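PDB 5D2K: 4-oxalocrotonate decarboxylase NahK from Pseudomonas putida, which catalyses the metal-assisted decarboxylation of (3E)-2-oxohex-3-enedioate to 2-oxopent-4-enoate and CO2, a step in naphthalene degradation. Local coordinates for residues V142-E147 and Q259-V264. The protein carries 1 engineered substitution. Residues are numbered along the deposited sequence; the frame is centred on the assembly and turned at random.
With MG (magnesium ion), chain C.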
# COMPACT_ATOMS: atom_id res chain seq x y z
N VAL A 142 -9.78 -4.68 12.81
CA VAL A 142 -9.64 -4.64 11.36
C VAL A 142 -10.39 -3.44 10.79
O VAL A 142 -11.36 -2.98 11.39
CB VAL A 142 -10.14 -5.95 10.73
CG1 VAL A 142 -9.52 -7.15 11.46
CG2 VAL A 142 -11.66 -6.01 10.76
N ILE A 143 -9.92 -2.93 9.65
CA ILE A 143 -10.46 -1.72 9.02
C ILE A 143 -10.61 -1.88 7.51
O ILE A 143 -9.61 -1.99 6.80
CB ILE A 143 -9.56 -0.50 9.28
CG1 ILE A 143 -9.45 -0.21 10.78
CG2 ILE A 143 -10.06 0.72 8.53
CD1 ILE A 143 -8.47 0.90 11.10
N PRO A 144 -11.87 -1.89 7.01
CA PRO A 144 -12.06 -1.87 5.55
C PRO A 144 -11.37 -0.64 4.95
O PRO A 144 -11.57 0.46 5.47
CB PRO A 144 -13.58 -1.79 5.40
CG PRO A 144 -14.09 -2.54 6.61
CD PRO A 144 -13.15 -2.07 7.72
N THR A 145 -10.55 -0.84 3.93
CA THR A 145 -9.73 0.24 3.39
C THR A 145 -9.60 0.14 1.88
O THR A 145 -9.26 -0.93 1.35
CB THR A 145 -8.29 0.23 3.99
OG1 THR A 145 -8.35 0.20 5.41
CG2 THR A 145 -7.49 1.46 3.55
N VAL A 146 -9.86 1.24 1.18
CA VAL A 146 -9.63 1.33 -0.25
C VAL A 146 -8.35 2.13 -0.50
O VAL A 146 -8.24 3.26 -0.02
CB VAL A 146 -10.82 2.00 -0.97
CG1 VAL A 146 -10.53 2.18 -2.47
CG2 VAL A 146 -12.07 1.17 -0.79
N GLU A 147 -7.38 1.54 -1.19
CA GLU A 147 -6.18 2.31 -1.53
C GLU A 147 -6.36 3.01 -2.85
O GLU A 147 -6.97 2.48 -3.76
CB GLU A 147 -4.93 1.43 -1.62
CG GLU A 147 -3.66 2.29 -1.47
CD GLU A 147 -2.34 1.53 -1.48
OE1 GLU A 147 -2.33 0.30 -1.71
OE2 GLU A 147 -1.30 2.19 -1.25
N GLN A 259 -18.29 -7.81 3.15
CA GLN A 259 -19.21 -8.78 3.76
C GLN A 259 -19.31 -8.62 5.28
O GLN A 259 -18.32 -8.80 6.00
CB GLN A 259 -18.76 -10.19 3.39
CG GLN A 259 -19.69 -11.28 3.89
CD GLN A 259 -19.02 -12.62 3.87
OE1 GLN A 259 -17.80 -12.71 3.73
NE2 GLN A 259 -19.81 -13.68 4.02
N GLY A 260 -20.49 -8.23 5.75
CA GLY A 260 -20.74 -8.07 7.17
C GLY A 260 -20.12 -6.85 7.84
O GLY A 260 -20.24 -6.68 9.06
N LEU A 261 -19.45 -6.01 7.06
CA LEU A 261 -18.73 -4.86 7.60
C LEU A 261 -19.08 -3.55 6.89
O LEU A 261 -18.30 -2.61 6.91
CB LEU A 261 -17.22 -5.08 7.52
CG LEU A 261 -16.62 -6.23 8.33
CD1 LEU A 261 -15.12 -6.32 8.05
CD2 LEU A 261 -16.89 -6.04 9.82
N GLY A 262 -20.25 -3.49 6.26
CA GLY A 262 -20.66 -2.25 5.64
C GLY A 262 -19.90 -1.93 4.36
O GLY A 262 -19.50 -2.83 3.63
N SER A 263 -19.70 -0.65 4.09
CA SER A 263 -19.08 -0.25 2.84
C SER A 263 -18.19 0.97 3.01
O SER A 263 -18.35 1.73 3.95
CB SER A 263 -20.14 0.05 1.77
OG SER A 263 -20.99 1.11 2.19
N VAL A 264 -17.24 1.11 2.08
CA VAL A 264 -16.36 2.27 1.98
C VAL A 264 -16.67 2.99 0.68
O VAL A 264 -16.76 2.36 -0.37
CB VAL A 264 -14.87 1.86 1.99
CG1 VAL A 264 -13.96 3.08 1.92
CG2 VAL A 264 -14.55 1.01 3.21
MG MG C . -2.41 -1.66 -2.17
O HOH W 1 -1.52 -2.22 -0.37
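V264 stands with CG1 anti to its backbone N (chi1 -178°) and CG2 anti to its carbonyl carbon, and the two branches meet different residues of V142-E147. CG2 lies 3.7 Å from the ring CB of P144; CG1 lies 3.8 Å from CG2 of V146, the two valine side chains lying alongside each other and pointing opposite ways. L261, its CG beside the backbone N (chi1 -64°), crosses the proline at about a right angle, its CB 4.1 Å from P144 CG, and its CD1 reaches V142 CG2 more loosely at 4.4 Å. No hydrogen bond joins the two segments; the side-chain contacts are all apolar. On the other face of the strand, T145 OG1 donates to I143 O (2.9 Å) from well above the carbonyl plane and also bonds S118. E147 OE1 binds magnesium at 2.0 Å, completing with E114 and E116 the protein's carboxylate ligands, while OE2 forms a salt bridge with K69; E147 also touches the bound 2-oxoadipic acid. Within the fumarylacetoacetate hydrolase C-terminal family region, the contact thus packs metal-site strand 139-149 against the five-stranded sheet containing 253-258 and 263-268, where Y258 touches both P144 and V264, and V256 touches V146.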